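Local coordinates for protein angel homolog 2 (Homo sapiens, PDB 6RW0) that is a 2',3'-cyclic phosphatase of the CCR4 deadenylase family, probably acting on RNA ends and perhaps binding mRNA 3' untranslated regions, at residues A[237-240]-A[244-247]; A[194-199]-A[207-212]. All coordinates share one frame; numbering follows the deposited sequence. Where two conformers were deposited one is given.

Contact 1: A[237-240]-A[244-247]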
# COMPACT_ATOMS: atom_id res chain seq x y z
N PHE A 237 4.10 1.05 -1.71
CA PHE A 237 4.34 2.08 -2.71
C PHE A 237 5.76 2.05 -3.26
O PHE A 237 6.08 2.82 -4.17
CB PHE A 237 3.99 3.48 -2.14
CG PHE A 237 2.51 3.66 -1.91
CD1 PHE A 237 1.88 3.07 -0.82
CD2 PHE A 237 1.74 4.39 -2.80
CE1 PHE A 237 0.53 3.20 -0.62
CE2 PHE A 237 0.38 4.53 -2.60
CZ PHE A 237 -0.23 3.93 -1.51
N ASN A 238 6.61 1.17 -2.73
CA ASN A 238 8.00 1.05 -3.17
C ASN A 238 8.66 2.41 -3.23
O ASN A 238 9.48 2.70 -4.11
CB ASN A 238 8.09 0.28 -4.49
CG ASN A 238 8.19 -1.22 -4.27
OD1 ASN A 238 8.97 -1.69 -3.45
ND2 ASN A 238 7.38 -1.97 -4.99
N SER A 239 8.33 3.26 -2.26
CA SER A 239 8.84 4.61 -2.18
C SER A 239 9.00 4.93 -0.71
O SER A 239 8.18 4.48 0.11
CB SER A 239 7.85 5.61 -2.78
OG SER A 239 7.59 5.32 -4.15
N VAL A 240 10.03 5.71 -0.38
CA VAL A 240 10.40 5.92 1.01
C VAL A 240 9.92 7.26 1.57
O VAL A 240 9.56 8.17 0.81
CB VAL A 240 11.92 5.76 1.22
CG1 VAL A 240 12.41 4.42 0.67
CG2 VAL A 240 12.66 6.92 0.59
N PRO A 244 10.01 12.32 -3.31
CA PRO A 244 9.03 13.11 -4.07
C PRO A 244 7.66 12.46 -4.17
O PRO A 244 6.64 13.14 -4.04
CB PRO A 244 9.70 13.27 -5.44
CG PRO A 244 11.18 13.27 -5.11
CD PRO A 244 11.31 12.24 -4.00
N LEU A 245 7.60 11.15 -4.40
CA LEU A 245 6.30 10.49 -4.48
C LEU A 245 5.55 10.56 -3.15
O LEU A 245 4.35 10.87 -3.12
CB LEU A 245 6.51 9.06 -4.97
CG LEU A 245 5.22 8.29 -5.23
CD1 LEU A 245 5.37 7.30 -6.38
CD2 LEU A 245 4.71 7.55 -3.98
N TYR A 246 6.25 10.30 -2.04
CA TYR A 246 5.62 10.42 -0.73
C TYR A 246 5.13 11.83 -0.48
O TYR A 246 4.00 12.04 -0.01
CB TYR A 246 6.63 10.03 0.35
CG TYR A 246 6.09 10.19 1.75
CD1 TYR A 246 5.40 9.15 2.37
CD2 TYR A 246 6.23 11.38 2.44
CE1 TYR A 246 4.89 9.30 3.65
CE2 TYR A 246 5.73 11.53 3.73
CZ TYR A 246 5.05 10.48 4.31
OH TYR A 246 4.53 10.61 5.58
N SER A 247 5.97 12.83 -0.78
CA SER A 247 5.59 14.21 -0.54
C SER A 247 4.37 14.60 -1.35
O SER A 247 3.51 15.35 -0.88
CB SER A 247 6.77 15.12 -0.87
OG SER A 247 7.88 14.82 -0.05

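Contact 2: A[194-199]-A[207-212]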
# COMPACT_ATOMS: atom_id res chain seq x y z
N THR A 194 -2.89 -0.89 -3.18
CA THR A 194 -2.08 -1.07 -4.38
C THR A 194 -0.71 -1.62 -4.00
O THR A 194 -0.31 -1.63 -2.84
CB THR A 194 -1.95 0.24 -5.17
OG1 THR A 194 -1.42 -0.02 -6.48
CG2 THR A 194 -1.02 1.24 -4.49
N HIS A 195 0.01 -2.03 -5.04
CA HIS A 195 1.41 -2.43 -4.95
C HIS A 195 2.05 -1.85 -6.21
O HIS A 195 1.84 -2.35 -7.31
CB HIS A 195 1.53 -3.95 -4.87
CG HIS A 195 2.92 -4.43 -4.57
ND1 HIS A 195 3.22 -5.76 -4.44
CD2 HIS A 195 4.07 -3.75 -4.38
CE1 HIS A 195 4.51 -5.89 -4.19
NE2 HIS A 195 5.05 -4.69 -4.13
N LEU A 196 2.79 -0.75 -6.04
CA LEU A 196 3.38 -0.06 -7.19
C LEU A 196 4.63 -0.78 -7.68
O LEU A 196 5.28 -1.54 -6.95
CB LEU A 196 3.74 1.38 -6.84
CG LEU A 196 2.60 2.30 -6.39
CD1 LEU A 196 3.11 3.74 -6.27
CD2 LEU A 196 1.41 2.23 -7.35
N LEU A 197 4.98 -0.52 -8.94
CA LEU A 197 6.19 -1.04 -9.56
C LEU A 197 7.40 -0.92 -8.66
O LEU A 197 7.68 0.14 -8.11
CB LEU A 197 6.44 -0.23 -10.83
CG LEU A 197 7.68 -0.60 -11.63
CD1 LEU A 197 7.53 -2.02 -12.14
CD2 LEU A 197 7.89 0.36 -12.77
N TYR A 198 8.20 -1.99 -8.55
CA TYR A 198 9.41 -1.95 -7.72
C TYR A 198 10.52 -1.14 -8.42
O TYR A 198 11.05 -0.30 -7.74
CB TYR A 198 9.92 -3.36 -7.44
CG TYR A 198 11.33 -3.35 -6.91
CD1 TYR A 198 11.60 -2.88 -5.65
CD2 TYR A 198 12.39 -3.72 -7.70
CE1 TYR A 198 12.89 -2.79 -5.18
CE2 TYR A 198 13.69 -3.64 -7.24
CZ TYR A 198 13.94 -3.18 -5.98
OH TYR A 198 15.22 -3.09 -5.54
N ASN A 199 10.78 -1.41 -9.71
CA ASN A 199 11.94 -0.91 -10.44
C ASN A 199 12.34 0.50 -10.02
O ASN A 199 11.63 1.47 -10.32
CB ASN A 199 11.60 -0.98 -11.93
CG ASN A 199 12.81 -0.86 -12.82
OD1 ASN A 199 13.51 0.15 -12.80
ND2 ASN A 199 13.06 -1.88 -13.64
N LEU A 207 4.82 7.24 -10.70
CA LEU A 207 3.93 8.39 -10.53
C LEU A 207 2.67 8.23 -11.36
O LEU A 207 1.58 8.64 -10.93
CB LEU A 207 4.63 9.70 -10.89
CG LEU A 207 5.55 10.21 -9.79
CD1 LEU A 207 6.40 11.34 -10.32
CD2 LEU A 207 4.77 10.66 -8.56
N THR A 208 2.78 7.63 -12.55
CA THR A 208 1.60 7.46 -13.38
C THR A 208 0.67 6.40 -12.80
O THR A 208 -0.55 6.57 -12.80
CB THR A 208 2.02 7.11 -14.81
OG1 THR A 208 2.91 8.11 -15.32
CG2 THR A 208 0.83 7.07 -15.75
N GLN A 209 1.24 5.30 -12.28
CA GLN A 209 0.43 4.30 -11.58
C GLN A 209 -0.28 4.93 -10.39
O GLN A 209 -1.48 4.73 -10.19
CB GLN A 209 1.32 3.14 -11.13
CG GLN A 209 1.89 2.33 -12.28
CD GLN A 209 2.64 1.09 -11.83
OE1 GLN A 209 3.05 0.98 -10.68
NE2 GLN A 209 2.84 0.16 -12.76
N LEU A 210 0.44 5.71 -9.59
CA LEU A 210 -0.20 6.40 -8.47
C LEU A 210 -1.33 7.30 -8.95
O LEU A 210 -2.42 7.31 -8.36
CB LEU A 210 0.85 7.19 -7.70
CG LEU A 210 0.31 8.05 -6.55
CD1 LEU A 210 -0.31 7.17 -5.48
CD2 LEU A 210 1.40 8.92 -5.97
N ALA A 211 -1.10 8.07 -10.02
CA ALA A 211 -2.15 8.94 -10.55
C ALA A 211 -3.38 8.14 -10.95
O ALA A 211 -4.51 8.59 -10.75
CB ALA A 211 -1.61 9.73 -11.74
N MET A 212 -3.18 6.95 -11.52
CA MET A 212 -4.30 6.11 -11.91
C MET A 212 -5.09 5.65 -10.69
O MET A 212 -6.33 5.64 -10.71
CB MET A 212 -3.80 4.92 -12.72
CG MET A 212 -3.28 5.33 -14.09
SD MET A 212 -2.31 4.07 -14.93
CE MET A 212 -3.56 3.12 -15.59

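Contact 1: A[237-240]-A[244-247]
Ser239 OG, set beside the branch of Leu245, hydrogen-bonds back to Phe237 O at 2.9 Å. With chi1 at -60° the hydroxyl lies beside its own backbone N and anti to the carbonyl carbon, and from there it reaches the carbonyl two residues earlier. It approaches from above the plane of that carbonyl, about 47° out of it. At roughly right angles to that bond, both methyls of Leu245 approach the oxygen from one side, CD2 coming to 3.6 Å of Ser239 OG and CD1 to 3.7 Å. The leucine thus covers a hydroxyl that donates its hydrogen bond within its own loop. Leu245 CD2 also stands obliquely to the Phe237 ring, 4.5 Å from Phe237 CD2, a loose contact, while Leu210 of helix 203-220 packs against both side chains.

The bend at 237-239 is the second half of the Gly-Asp-Phe-Asn-Ser run, which begins at the end of strand 231-236 and is a family signature of the endonuclease/exonuclease/phosphatase fold. Asn238 takes a left-handed backbone conformation there, and its backbone N is bonded to Asp236 OD1. The Phe237 side chain lies about 12 Å from the bound magnesium ion, too far to coordinate it.

Farther along, Val240 O meets the root of Tyr246, 3.5 Å from its CB. The same oxygen accepts a bond from Ser243 OG, which in turn receives Tyr246 N in the first turn of helix 244-251. CG of Tyr246 stands anti to the backbone N (chi1 177°), carrying the ring away from the loop. Its hydroxyl is bonded to His342 NE2 and Lys250 NZ, and the ring also meets Tyr365, whose own hydroxyl bonds Ser239 O.

Contact 2: A[194-199]-A[207-212]
Leu196 and Gln209 run past each other in opposite directions, so that each covers the root of the other. Leu196 CD2 lies 3.9 Å from Gln209 CB, near the helix backbone, while the amide of Gln209 reaches back to the chain just beyond the strand. There OE1 takes a hydrogen bond from Leu197 N at 3.0 Å. The bond is nearly straight, with an N-H...O angle of 171°, and the donor lies in the plane of the side-chain carbonyl, on a lone pair of OE1. Gln209 reaches this far because its chain is extended beyond CG (chi2 -174°). The other end of the amide, NE2, is bonded to Asn170 OD1; together the two bonds fix the rotation of the flat amide and give both its polar atoms a partner.

Leu197 CB lies 3.6 Å from Gln209 OE1. On the other branch of Leu196, CD1 comes within 4.4 Å of Leu210 CB, a loose apolar contact next to the polar bond.

These segments belong to a beta-alpha-beta unit in which helix 203-220 connects strand 189-195 to the adjacent parallel strand 231-236. Contact 2 fastens the helix to the end of the first strand; Leu196 continues backbone bonding to Asp236 of the second, and Leu207 and Leu210 carry the helix on against helix 244-251.

How the contacts relate
Along the chain the two contacts come in series, neither nested nor crossed. Strand 189-195 ends in contact 2, which closes the short loop and the first turn of helix 203-220. After that helix the chain returns through strand 231-236, and contact 1 then closes the next turn, between 237-240 and the start of helix 244-251. Their centres lie 10 Å apart, and they touch directly: Asn238 ND2 of contact 1 probably hydrogen-bonds Leu196 O of contact 2, at 2.9 Å. The ends of two neighbouring parallel strands are thereby joined beyond the sheet, and the helices that follow the two strands meet through their side chains.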